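Local coordinates for pseudopodium-enriched atypical kinase 1 (Homo sapiens, PDB 6BHC), which is a dimerizing pseudokinase that probably works as a signalling scaffold rather than as an active enzyme, at residues Asp37-Gly42 with Glu407-Ala412; Asp62-Glu67 with Val72-Ser77; Ala76-Ala79 with Asn85-Val88; Arg163-Gln168 with Asp174-Gln179. The protein carries 1 engineered substitution. One frame throughout, in Å; residues are numbered along the deposited sequence.

Interaction 1: residues Asp37-Gly42 with Glu407-Ala412; sequences DLFMAG and EDWLCA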
loop_
_atom_site.group_PDB
_atom_site.type_symbol
_atom_site.label_atom_id
_atom_site.label_comp_id
_atom_site.label_asym_id
_atom_site.label_seq_id
_atom_site.Cartn_x
_atom_site.Cartn_y
_atom_site.Cartn_z
ATOM N N ASP A 37 -10.790 -11.249 3.090
ATOM C CA ASP A 37 -11.973 -11.038 2.264
ATOM C C ASP A 37 -11.630 -11.032 0.779
ATOM O O ASP A 37 -12.472 -11.395 -0.050
ATOM C CB ASP A 37 -12.664 -9.734 2.662
ATOM C CG ASP A 37 -13.193 -9.767 4.087
ATOM O OD1 ASP A 37 -13.403 -10.878 4.618
ATOM O OD2 ASP A 37 -13.402 -8.684 4.673
ATOM N N LEU A 38 -10.408 -10.633 0.422
ATOM C CA LEU A 38 -10.005 -10.650 -0.980
ATOM C C LEU A 38 -9.712 -12.067 -1.461
ATOM O O LEU A 38 -10.019 -12.410 -2.607
ATOM C CB LEU A 38 -8.784 -9.754 -1.189
ATOM C CG LEU A 38 -9.012 -8.249 -1.019
ATOM C CD1 LEU A 38 -7.714 -7.487 -1.235
ATOM C CD2 LEU A 38 -10.094 -7.759 -1.969
ATOM N N PHE A 39 -9.118 -12.900 -0.605
ATOM C CA PHE A 39 -8.824 -14.275 -0.986
ATOM C C PHE A 39 -10.048 -15.181 -0.924
ATOM O O PHE A 39 -10.031 -16.261 -1.523
ATOM C CB PHE A 39 -7.720 -14.851 -0.095
ATOM C CG PHE A 39 -6.344 -14.351 -0.431
ATOM C CD1 PHE A 39 -5.608 -14.931 -1.449
ATOM C CD2 PHE A 39 -5.780 -13.305 0.279
ATOM C CE1 PHE A 39 -4.339 -14.469 -1.753
ATOM C CE2 PHE A 39 -4.515 -12.841 -0.022
ATOM C CZ PHE A 39 -3.793 -13.424 -1.039
ATOM N N MET A 40 -11.104 -14.770 -0.223
ATOM C CA MET A 40 -12.304 -15.582 -0.065
ATOM C C MET A 40 -13.468 -15.102 -0.921
ATOM O O MET A 40 -14.564 -15.662 -0.819
ATOM C CB MET A 40 -12.734 -15.614 1.406
ATOM C CG MET A 40 -11.766 -16.342 2.330
ATOM S SD MET A 40 -11.690 -18.113 2.009
ATOM C CE MET A 40 -13.363 -18.610 2.408
ATOM N N ALA A 41 -13.264 -14.089 -1.758
ATOM C CA ALA A 41 -14.351 -13.548 -2.559
ATOM C C ALA A 41 -14.774 -14.536 -3.641
ATOM O O ALA A 41 -13.967 -15.312 -4.160
ATOM C CB ALA A 41 -13.939 -12.222 -3.194
ATOM N N GLY A 42 -16.053 -14.502 -3.975
ATOM C CA GLY A 42 -16.621 -15.363 -4.996
ATOM C C GLY A 42 -17.995 -15.857 -4.585
ATOM O O GLY A 42 -18.351 -15.898 -3.407
ATOM N N GLU A 407 1.752 -15.675 1.060
ATOM C CA GLU A 407 2.678 -15.568 2.181
ATOM C C GLU A 407 2.579 -14.210 2.867
ATOM O O GLU A 407 2.777 -14.119 4.084
ATOM C CB GLU A 407 4.110 -15.824 1.708
ATOM C CG GLU A 407 5.106 -16.008 2.843
ATOM C CD GLU A 407 6.497 -16.353 2.354
ATOM O OE1 GLU A 407 7.476 -15.947 3.015
ATOM O OE2 GLU A 407 6.613 -17.029 1.310
ATOM N N ASP A 408 2.274 -13.150 2.112
ATOM C CA ASP A 408 2.109 -11.834 2.723
ATOM C C ASP A 408 0.920 -11.816 3.672
ATOM O O ASP A 408 0.995 -11.244 4.767
ATOM C CB ASP A 408 1.941 -10.767 1.641
ATOM C CG ASP A 408 3.128 -10.692 0.704
ATOM O OD1 ASP A 408 4.251 -11.030 1.134
ATOM O OD2 ASP A 408 2.935 -10.289 -0.463
ATOM N N TRP A 409 -0.191 -12.429 3.264
ATOM C CA TRP A 409 -1.357 -12.521 4.135
ATOM C C TRP A 409 -1.028 -13.294 5.407
ATOM O O TRP A 409 -1.315 -12.835 6.518
ATOM C CB TRP A 409 -2.512 -13.176 3.375
ATOM C CG TRP A 409 -3.730 -13.468 4.199
ATOM C CD1 TRP A 409 -4.120 -12.842 5.350
ATOM C CD2 TRP A 409 -4.718 -14.470 3.933
ATOM N NE1 TRP A 409 -5.290 -13.393 5.815
ATOM C CE2 TRP A 409 -5.677 -14.395 4.963
ATOM C CE3 TRP A 409 -4.884 -15.423 2.924
ATOM C CZ2 TRP A 409 -6.786 -15.237 5.011
ATOM C CZ3 TRP A 409 -5.986 -16.256 2.973
ATOM C CH2 TRP A 409 -6.923 -16.157 4.008
ATOM N N LEU A 410 -0.410 -14.469 5.261
ATOM C CA LEU A 410 -0.088 -15.286 6.428
ATOM C C LEU A 410 0.885 -14.568 7.356
ATOM O O LEU A 410 0.782 -14.682 8.584
ATOM C CB LEU A 410 0.481 -16.632 5.980
ATOM C CG LEU A 410 -0.421 -17.460 5.058
ATOM C CD1 LEU A 410 0.243 -18.771 4.663
ATOM C CD2 LEU A 410 -1.771 -17.716 5.710
ATOM N N CYS A 411 1.836 -13.820 6.791
ATOM C CA CYS A 411 2.765 -13.063 7.623
ATOM C C CYS A 411 2.044 -11.957 8.382
ATOM O O CYS A 411 2.351 -11.699 9.553
ATOM C CB CYS A 411 3.889 -12.484 6.765
ATOM S SG CYS A 411 5.157 -11.596 7.702
ATOM N N ALA A 412 1.080 -11.297 7.734
ATOM C CA ALA A 412 0.286 -10.288 8.426
ATOM C C ALA A 412 -0.543 -10.908 9.544
ATOM O O ALA A 412 -0.703 -10.301 10.607
ATOM C CB ALA A 412 -0.613 -9.551 7.433
#

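Interaction 2: residues Asp62-Glu67 with Val72-Ser77; sequences DKPCCE and VYYTAS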
loop_
_atom_site.group_PDB
_atom_site.type_symbol
_atom_site.label_atom_id
_atom_site.label_comp_id
_atom_site.label_asym_id
_atom_site.label_seq_id
_atom_site.Cartn_x
_atom_site.Cartn_y
_atom_site.Cartn_z
ATOM N N ASP A 62 -10.378 -35.893 -20.510
ATOM C CA ASP A 62 -10.636 -37.263 -20.087
ATOM C C ASP A 62 -9.647 -37.756 -19.041
ATOM O O ASP A 62 -9.944 -38.730 -18.340
ATOM C CB ASP A 62 -10.621 -38.206 -21.293
ATOM C CG ASP A 62 -11.845 -38.039 -22.174
ATOM O OD1 ASP A 62 -12.861 -37.506 -21.683
ATOM O OD2 ASP A 62 -11.791 -38.447 -23.354
ATOM N N LYS A 63 -8.476 -37.112 -18.920
ATOM C CA LYS A 63 -7.682 -37.546 -17.783
ATOM C C LYS A 63 -8.079 -36.764 -16.535
ATOM O O LYS A 63 -8.472 -35.595 -16.623
ATOM C CB LYS A 63 -6.190 -37.355 -18.059
ATOM C CG LYS A 63 -5.733 -35.906 -18.129
ATOM C CD LYS A 63 -4.217 -35.812 -18.223
ATOM C CE LYS A 63 -3.547 -36.456 -17.019
ATOM N NZ LYS A 63 -2.062 -36.376 -17.095
ATOM N N PRO A 64 -8.011 -37.393 -15.363
ATOM C CA PRO A 64 -8.336 -36.674 -14.128
ATOM C C PRO A 64 -7.350 -35.545 -13.868
ATOM O O PRO A 64 -6.164 -35.640 -14.189
ATOM C CB PRO A 64 -8.238 -37.758 -13.047
ATOM C CG PRO A 64 -8.399 -39.051 -13.785
ATOM C CD PRO A 64 -7.771 -38.826 -15.125
ATOM N N CYS A 65 -7.860 -34.462 -13.284
ATOM C CA CYS A 65 -7.004 -33.364 -12.860
ATOM C C CYS A 65 -6.431 -33.577 -11.467
ATOM O O CYS A 65 -5.447 -32.919 -11.110
ATOM C CB CYS A 65 -7.771 -32.037 -12.905
ATOM S SG CYS A 65 -9.130 -31.890 -11.715
ATOM N N CYS A 66 -7.015 -34.482 -10.682
ATOM C CA CYS A 66 -6.520 -34.796 -9.349
ATOM C C CYS A 66 -7.147 -36.105 -8.891
ATOM O O CYS A 66 -8.312 -36.378 -9.191
ATOM C CB CYS A 66 -6.840 -33.677 -8.351
ATOM S SG CYS A 66 -6.256 -33.996 -6.670
ATOM N N GLU A 67 -6.367 -36.905 -8.167
ATOM C CA GLU A 67 -6.821 -38.187 -7.627
ATOM C C GLU A 67 -6.572 -38.181 -6.122
ATOM O O GLU A 67 -5.451 -38.432 -5.672
ATOM C CB GLU A 67 -6.106 -39.352 -8.303
ATOM C CG GLU A 67 -6.553 -39.609 -9.731
ATOM C CD GLU A 67 -5.681 -40.625 -10.441
ATOM O OE1 GLU A 67 -4.572 -40.256 -10.880
ATOM O OE2 GLU A 67 -6.099 -41.797 -10.548
ATOM N N VAL A 72 -12.181 -38.905 -7.333
ATOM C CA VAL A 72 -11.443 -38.472 -8.511
ATOM C C VAL A 72 -12.049 -37.155 -8.977
ATOM O O VAL A 72 -13.251 -36.914 -8.818
ATOM C CB VAL A 72 -11.471 -39.544 -9.627
ATOM C CG1 VAL A 72 -12.876 -39.708 -10.195
ATOM C CG2 VAL A 72 -10.474 -39.215 -10.720
ATOM N N TYR A 73 -11.206 -36.286 -9.530
ATOM C CA TYR A 73 -11.607 -34.936 -9.905
ATOM C C TYR A 73 -11.460 -34.726 -11.404
ATOM O O TYR A 73 -10.482 -35.173 -12.012
ATOM C CB TYR A 73 -10.777 -33.884 -9.168
ATOM C CG TYR A 73 -11.113 -33.738 -7.705
ATOM C CD1 TYR A 73 -12.114 -32.869 -7.287
ATOM C CD2 TYR A 73 -10.423 -34.459 -6.739
ATOM C CE1 TYR A 73 -12.418 -32.725 -5.947
ATOM C CE2 TYR A 73 -10.722 -34.323 -5.398
ATOM C CZ TYR A 73 -11.720 -33.456 -5.008
ATOM O OH TYR A 73 -12.021 -33.317 -3.675
ATOM N N TYR A 74 -12.429 -34.024 -11.988
ATOM C CA TYR A 74 -12.396 -33.659 -13.398
ATOM C C TYR A 74 -12.829 -32.210 -13.545
ATOM O O TYR A 74 -13.860 -31.811 -12.994
ATOM C CB TYR A 74 -13.314 -34.560 -14.233
ATOM C CG TYR A 74 -12.842 -35.988 -14.375
ATOM C CD1 TYR A 74 -13.202 -36.955 -13.446
ATOM C CD2 TYR A 74 -12.051 -36.373 -15.449
ATOM C CE1 TYR A 74 -12.777 -38.264 -13.577
ATOM C CE2 TYR A 74 -11.622 -37.678 -15.590
ATOM C CZ TYR A 74 -11.987 -38.620 -14.650
ATOM O OH TYR A 74 -11.562 -39.921 -14.784
ATOM N N THR A 75 -12.045 -31.427 -14.279
ATOM C CA THR A 75 -12.468 -30.081 -14.631
ATOM C C THR A 75 -13.639 -30.150 -15.602
ATOM O O THR A 75 -13.654 -30.972 -16.521
ATOM C CB THR A 75 -11.312 -29.297 -15.252
ATOM O OG1 THR A 75 -10.893 -29.940 -16.461
ATOM C CG2 THR A 75 -10.139 -29.235 -14.290
ATOM N N ALA A 76 -14.629 -29.288 -15.392
ATOM C CA ALA A 76 -15.854 -29.346 -16.174
ATOM C C ALA A 76 -16.363 -27.942 -16.461
ATOM O O ALA A 76 -16.070 -26.987 -15.736
ATOM C CB ALA A 76 -16.940 -30.159 -15.460
ATOM N N SER A 77 -17.139 -27.838 -17.536
ATOM C CA SER A 77 -17.831 -26.612 -17.915
ATOM C C SER A 77 -19.313 -26.802 -17.619
ATOM O O SER A 77 -19.989 -27.591 -18.289
ATOM C CB SER A 77 -17.597 -26.289 -19.390
ATOM O OG SER A 77 -18.441 -25.239 -19.827
HETATM O O HOH W 1 -9.712 -32.802 -15.834
#

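Interaction 3: residues Ala76-Ala79 with Asn85-Val88; sequences ASYA and NYAV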
loop_
_atom_site.group_PDB
_atom_site.type_symbol
_atom_site.label_atom_id
_atom_site.label_comp_id
_atom_site.label_asym_id
_atom_site.label_seq_id
_atom_site.Cartn_x
_atom_site.Cartn_y
_atom_site.Cartn_z
ATOM N N ALA A 76 -14.629 -29.288 -15.392
ATOM C CA ALA A 76 -15.854 -29.346 -16.174
ATOM C C ALA A 76 -16.363 -27.942 -16.461
ATOM O O ALA A 76 -16.070 -26.987 -15.736
ATOM C CB ALA A 76 -16.940 -30.159 -15.460
ATOM N N SER A 77 -17.139 -27.838 -17.536
ATOM C CA SER A 77 -17.831 -26.612 -17.915
ATOM C C SER A 77 -19.313 -26.802 -17.619
ATOM O O SER A 77 -19.989 -27.591 -18.289
ATOM C CB SER A 77 -17.597 -26.289 -19.390
ATOM O OG SER A 77 -18.441 -25.239 -19.827
ATOM N N TYR A 78 -19.812 -26.091 -16.611
ATOM C CA TYR A 78 -21.222 -26.174 -16.256
ATOM C C TYR A 78 -22.073 -25.571 -17.367
ATOM O O TYR A 78 -21.798 -24.467 -17.843
ATOM C CB TYR A 78 -21.471 -25.453 -14.931
ATOM C CG TYR A 78 -22.880 -25.579 -14.399
ATOM C CD1 TYR A 78 -23.597 -26.761 -14.541
ATOM C CD2 TYR A 78 -23.485 -24.521 -13.734
ATOM C CE1 TYR A 78 -24.884 -26.878 -14.049
ATOM C CE2 TYR A 78 -24.770 -24.630 -13.236
ATOM C CZ TYR A 78 -25.465 -25.809 -13.396
ATOM O OH TYR A 78 -26.745 -25.921 -12.903
ATOM N N ALA A 79 -23.111 -26.304 -17.785
ATOM C CA ALA A 79 -23.897 -25.883 -18.941
ATOM C C ALA A 79 -24.604 -24.555 -18.703
ATOM O O ALA A 79 -24.827 -23.794 -19.651
ATOM C CB ALA A 79 -24.913 -26.964 -19.307
ATOM N N ASN A 85 -14.886 -21.685 -13.402
ATOM C CA ASN A 85 -14.174 -22.890 -13.002
ATOM C C ASN A 85 -15.073 -23.787 -12.162
ATOM O O ASN A 85 -15.656 -23.345 -11.166
ATOM C CB ASN A 85 -12.911 -22.531 -12.222
ATOM C CG ASN A 85 -11.901 -21.784 -13.065
ATOM O OD1 ASN A 85 -11.821 -21.980 -14.276
ATOM N ND2 ASN A 85 -11.123 -20.917 -12.427
ATOM N N TYR A 86 -15.186 -25.047 -12.570
ATOM C CA TYR A 86 -15.906 -26.054 -11.809
ATOM C C TYR A 86 -15.139 -27.363 -11.880
ATOM O O TYR A 86 -14.529 -27.678 -12.905
ATOM C CB TYR A 86 -17.335 -26.257 -12.334
ATOM C CG TYR A 86 -18.279 -25.111 -12.045
ATOM C CD1 TYR A 86 -18.939 -25.019 -10.826
ATOM C CD2 TYR A 86 -18.523 -24.129 -12.997
ATOM C CE1 TYR A 86 -19.809 -23.975 -10.560
ATOM C CE2 TYR A 86 -19.390 -23.083 -12.740
ATOM C CZ TYR A 86 -20.030 -23.011 -11.522
ATOM O OH TYR A 86 -20.894 -21.970 -11.265
ATOM N N ALA A 87 -15.170 -28.116 -10.785
ATOM C CA ALA A 87 -14.555 -29.432 -10.714
ATOM C C ALA A 87 -15.610 -30.447 -10.299
ATOM O O ALA A 87 -16.394 -30.191 -9.379
ATOM C CB ALA A 87 -13.384 -29.444 -9.729
ATOM N N VAL A 88 -15.633 -31.584 -10.985
ATOM C CA VAL A 88 -16.561 -32.670 -10.693
ATOM C C VAL A 88 -15.847 -33.673 -9.800
ATOM O O VAL A 88 -14.826 -34.253 -10.193
ATOM C CB VAL A 88 -17.071 -33.334 -11.981
ATOM C CG1 VAL A 88 -17.804 -34.619 -11.654
ATOM C CG2 VAL A 88 -17.975 -32.379 -12.744
HETATM O O HOH W 2 -14.138 -25.246 -15.354
#

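Interaction 4: residues Arg163-Gln168 with Asp174-Gln179; sequences RDSLAQ and DLYERQ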
loop_
_atom_site.group_PDB
_atom_site.type_symbol
_atom_site.label_atom_id
_atom_site.label_comp_id
_atom_site.label_asym_id
_atom_site.label_seq_id
_atom_site.Cartn_x
_atom_site.Cartn_y
_atom_site.Cartn_z
ATOM N N ARG A 163 5.789 -36.616 -3.764
ATOM C CA ARG A 163 6.353 -37.669 -4.603
ATOM C C ARG A 163 7.214 -37.094 -5.723
ATOM O O ARG A 163 8.235 -37.687 -6.091
ATOM C CB ARG A 163 5.231 -38.535 -5.180
ATOM C CG ARG A 163 5.719 -39.719 -6.006
ATOM C CD ARG A 163 4.571 -40.614 -6.465
ATOM N NE ARG A 163 3.700 -39.957 -7.437
ATOM C CZ ARG A 163 2.485 -39.494 -7.162
ATOM N NH1 ARG A 163 1.985 -39.615 -5.939
ATOM N NH2 ARG A 163 1.765 -38.911 -8.112
ATOM N N ASP A 164 6.828 -35.946 -6.272
ATOM C CA ASP A 164 7.529 -35.354 -7.404
ATOM C C ASP A 164 8.633 -34.388 -6.993
ATOM O O ASP A 164 9.272 -33.796 -7.870
ATOM C CB ASP A 164 6.535 -34.625 -8.315
ATOM C CG ASP A 164 5.418 -35.526 -8.797
ATOM O OD1 ASP A 164 5.656 -36.742 -8.951
ATOM O OD2 ASP A 164 4.298 -35.018 -9.022
ATOM N N SER A 165 8.878 -34.216 -5.693
ATOM C CA SER A 165 9.835 -33.227 -5.209
ATOM C C SER A 165 11.015 -33.863 -4.481
ATOM O O SER A 165 11.655 -33.204 -3.657
ATOM C CB SER A 165 9.141 -32.216 -4.296
ATOM O OG SER A 165 8.127 -31.509 -4.989
ATOM N N LEU A 166 11.321 -35.131 -4.764
ATOM C CA LEU A 166 12.451 -35.770 -4.098
ATOM C C LEU A 166 13.774 -35.165 -4.550
ATOM O O LEU A 166 14.656 -34.901 -3.724
ATOM C CB LEU A 166 12.432 -37.278 -4.353
ATOM C CG LEU A 166 13.577 -38.072 -3.717
ATOM C CD1 LEU A 166 13.609 -37.868 -2.207
ATOM C CD2 LEU A 166 13.465 -39.548 -4.061
ATOM N N ALA A 167 13.928 -34.927 -5.854
ATOM C CA ALA A 167 15.178 -34.366 -6.358
ATOM C C ALA A 167 15.348 -32.913 -5.929
ATOM O O ALA A 167 16.465 -32.476 -5.630
ATOM C CB ALA A 167 15.235 -34.488 -7.880
ATOM N N GLN A 168 14.253 -32.147 -5.895
ATOM C CA GLN A 168 14.347 -30.754 -5.471
ATOM C C GLN A 168 14.667 -30.636 -3.987
ATOM O O GLN A 168 15.318 -29.671 -3.571
ATOM C CB GLN A 168 13.050 -30.013 -5.796
ATOM C CG GLN A 168 12.914 -29.624 -7.261
ATOM C CD GLN A 168 13.958 -28.611 -7.693
ATOM O OE1 GLN A 168 14.146 -27.580 -7.048
ATOM N NE2 GLN A 168 14.649 -28.904 -8.789
ATOM N N ASP A 174 16.576 -25.709 1.307
ATOM C CA ASP A 174 16.011 -24.519 1.936
ATOM C C ASP A 174 14.670 -24.149 1.317
ATOM O O ASP A 174 13.713 -23.834 2.034
ATOM C CB ASP A 174 16.990 -23.352 1.826
ATOM C CG ASP A 174 18.287 -23.608 2.561
ATOM O OD1 ASP A 174 18.580 -24.784 2.862
ATOM O OD2 ASP A 174 19.016 -22.634 2.837
ATOM N N LEU A 175 14.579 -24.190 -0.013
ATOM C CA LEU A 175 13.340 -23.810 -0.679
ATOM C C LEU A 175 12.240 -24.837 -0.438
ATOM O O LEU A 175 11.091 -24.468 -0.170
ATOM C CB LEU A 175 13.590 -23.624 -2.177
ATOM C CG LEU A 175 12.401 -23.162 -3.021
ATOM C CD1 LEU A 175 11.750 -21.932 -2.409
ATOM C CD2 LEU A 175 12.843 -22.879 -4.449
ATOM N N TYR A 176 12.570 -26.127 -0.516
ATOM C CA TYR A 176 11.537 -27.148 -0.367
ATOM C C TYR A 176 11.009 -27.199 1.062
ATOM O O TYR A 176 9.793 -27.253 1.280
ATOM C CB TYR A 176 12.067 -28.521 -0.787
ATOM C CG TYR A 176 11.060 -29.621 -0.530
ATOM C CD1 TYR A 176 9.983 -29.815 -1.386
ATOM C CD2 TYR A 176 11.168 -30.446 0.583
ATOM C CE1 TYR A 176 9.050 -30.806 -1.147
ATOM C CE2 TYR A 176 10.241 -31.439 0.829
ATOM C CZ TYR A 176 9.185 -31.616 -0.040
ATOM O OH TYR A 176 8.256 -32.603 0.198
ATOM N N GLU A 177 11.907 -27.191 2.050
ATOM C CA GLU A 177 11.466 -27.304 3.436
ATOM C C GLU A 177 10.763 -26.042 3.924
ATOM O O GLU A 177 10.031 -26.105 4.917
ATOM C CB GLU A 177 12.650 -27.646 4.343
ATOM C CG GLU A 177 13.293 -28.990 4.011
ATOM C CD GLU A 177 14.176 -29.526 5.126
ATOM O OE1 GLU A 177 14.290 -28.864 6.180
ATOM O OE2 GLU A 177 14.754 -30.618 4.946
ATOM N N ARG A 178 10.964 -24.905 3.253
ATOM C CA ARG A 178 10.156 -23.731 3.564
ATOM C C ARG A 178 8.737 -23.891 3.030
ATOM O O ARG A 178 7.771 -23.517 3.705
ATOM C CB ARG A 178 10.806 -22.465 3.002
ATOM C CG ARG A 178 10.038 -21.193 3.346
ATOM C CD ARG A 178 10.776 -19.927 2.934
ATOM N NE ARG A 178 10.025 -18.736 3.320
ATOM C CZ ARG A 178 10.148 -18.119 4.492
ATOM N NH1 ARG A 178 11.004 -18.573 5.399
ATOM N NH2 ARG A 178 9.420 -17.045 4.760
ATOM N N GLN A 179 8.591 -24.446 1.822
ATOM C CA GLN A 179 7.258 -24.749 1.306
ATOM C C GLN A 179 6.526 -25.734 2.206
ATOM O O GLN A 179 5.301 -25.650 2.350
ATOM C CB GLN A 179 7.345 -25.313 -0.114
ATOM C CG GLN A 179 7.977 -24.387 -1.138
ATOM C CD GLN A 179 7.992 -24.997 -2.528
ATOM O OE1 GLN A 179 6.948 -25.148 -3.162
ATOM N NE2 GLN A 179 9.177 -25.361 -3.002
#

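Interaction 1: residues Asp37-Gly42 with Glu407-Ala412
Phe39 and Trp409 make this contact between them, two flat aromatic side chains that bridge helices coming from opposite ends of the chain. Along 37-42, Leu38 takes no part across the contact and packs on Leu398 of the second subunit, so neighbouring residues on one helix serve the dimer and the fold of the chain. Phe39 comes next, on the last turn of helix 16-39. Its CG lies anti to the carbonyl carbon (chi1 -76°), whereas Trp409 extends with CG anti to the backbone N (chi1 174°). The two side chains slide past each other in opposite directions. The Phe39 ring and the six-membered ring of Trp409 are nearly parallel, at 10°, but displaced so far that they barely overlap, with centroids 5.0 Å apart. The closest approach is Phe39 CD2 to Trp409 CE3 at 3.5 Å, where CE3 comes over a face of the phenyl ring. At the root of the phenyl group, Phe39 CB lies 3.8 Å from Trp409 CZ3, while toward its tip Phe39 CE2 is 4.0 Å from Trp409 CB. Large apolar rings suit this place because the helix backbones stand well apart, 9.2 Å between the CA atoms of Phe39 and Trp409. Beyond Phe39, Met40 leans on Phe115 and Gln119, and its O, like Gly42 O, accepts a hydrogen bond from Lys44 NZ. Trp409 also rests on Cys35 and Glu36 of helix 16-39 and meets Phe115 edge-to-face, while Asp408, Cys411 and Ala412 turn helix 406-417 against helix 371-396, an assembly consistent with the split helical dimerization bundle of this family.

Interaction 2: residues Asp62-Glu67 with Val72-Ser77
Pro64 lies against Tyr74 and Val72 in a beta hairpin of the kinase N-lobe, the one that in canonical kinases carries the glycine-rich loop between the first two strands. Two backbone hydrogen bonds join its arms. Tyr73 O accepts from Cys65 N at 3.0 Å, and Tyr73 N donates to Cys66 O at 2.9 Å, so one tyrosine serves both cysteines, through its O and its N. Farther toward the turn, Glu67 and Val72 form an antiparallel non-hydrogen-bonded pair.

Apolar contacts gather round Pro64. Its CB is 3.5 Å from Val72 CG2, and its CA makes a CH-pi contact over the face of the Tyr74 ring, 4.1 Å from the centroid and 27° off the normal. Proline suits the site because its rigid ring lies alongside the tyrosine, pointing the same way; the hydroxyl of Tyr74 bonds Leu132 O.

Both cysteine sulfurs lie against Tyr73. With SG between the backbone N and the carbonyl carbon (chi1 66°), Cys65 reaches Tyr73 CB at 3.6 Å and also touches Thr75 CG2. Cys66 SG stands obliquely to the Tyr73 ring, 5.2 Å from its centroid. Cys66 and Tyr73 both pack on Pro154 and Leu210, on the cleft side of the sheet, and Tyr73 OH bonds Gln118; bulky groups here are consistent with the unusual cleft of this pseudokinase.

Where the arms part, a water takes over, accepting from Thr75 N at 3.1 Å and donating to Lys63 O at 3.2 Å.

Interaction 3: residues Ala76-Ala79 with Asn85-Val88
Tyr78 turns the edge of its ring toward the face of Tyr86, a T-shaped pair with centroids 5.7 Å apart and planes at 65°. The same face of Tyr86 takes Tyr78 CB in a CH-pi contact, 4.2 Å from the centroid. With CG anti to the backbone N, the Tyr78 ring is carried beyond CB so that its edge faces Tyr86. Nearby, Ala76 CB meets Val88 CG2 at 3.7 Å; a methyl is enough to meet the valine branch.

One direct backbone bond joins the strands, from Ala76 N to Tyr86 O, 3.0 Å long with an N-H...O angle of 161°. Next to this bond a water accepts from Tyr86 N at 3.0 Å and approaches Ala76 O at 2.6 Å, filling in where the strands diverge. These are neighbouring antiparallel strands of the kinase N-lobe sheet, equivalent to the second and third, and their short segments run 115° apart in direction.

Beyond them, Phe57 stacks on Tyr78 and touches both Ala76 and Val88. Ile149 of strand 143-150 packs against Tyr86 and Val88, and the Tyr86 hydroxyl makes a weak hydrogen bond to Asp81 OD2.

Interaction 4: residues Arg163-Gln168 with Asp174-Gln179
Tyr176 and Ser165 share most of the surface buried here, with Gln168 at the margin. Extended from helix 173-194 with CG anti to the backbone N (chi1 175°), Tyr176 sends its ring across to the junction between helices 158-163 and 166-171. There Ser165 CB touches Tyr176 CE1 at 3.5 Å and lies 3.9 Å from Tyr176 CD1, while the carbonyl O of Ser165 stands over one face of the ring.

A small residue suits Ser165's place, because the aromatic ring comes right up to its CB. Serine also stands at the N-cap position of helix 166-171, yet its side chain makes no capping bond; OG instead bonds Phe161 O in the preceding helix, which satisfies a buried hydroxyl. The Tyr176 hydroxyl is likewise paired, with Met289 O.

Gln168 reaches Tyr176 mainly by backbone, with its O 4.4 Å from Tyr176 CB.

In the kinase fold helix 173-194 corresponds to helix E of the C-lobe, and the 158-171 region before it to helix D. Val162 of helix 158-163 packs on Tyr176, the rings of His169 and His291 meet it as well, and Phe161 touches Gln179 one turn farther along helix 173-194.

Interactions 2 and 3 belong to one N-lobe sheet, share Ala76 and Ser77 on strand 71-78, and are joined by a probable hydrogen bond from Val88 N to Tyr74 O. Both combine direct backbone bonding (two bonds in interaction 2, one in interaction 3) with a water and side-chain packing; interaction 3 is buried, whereas interaction 2 reaches the surface on its 62-67 arm. Interactions 1 and 4 join helices and rest on an aromatic side chain, without direct polar bonds between their segments: a ring pair in the partly buried interaction 1, a serine against a tyrosine ring in the buried interaction 4. These two meet through the Glu407-Arg178 salt bridge, linking helix 406-417 to helix 173-194.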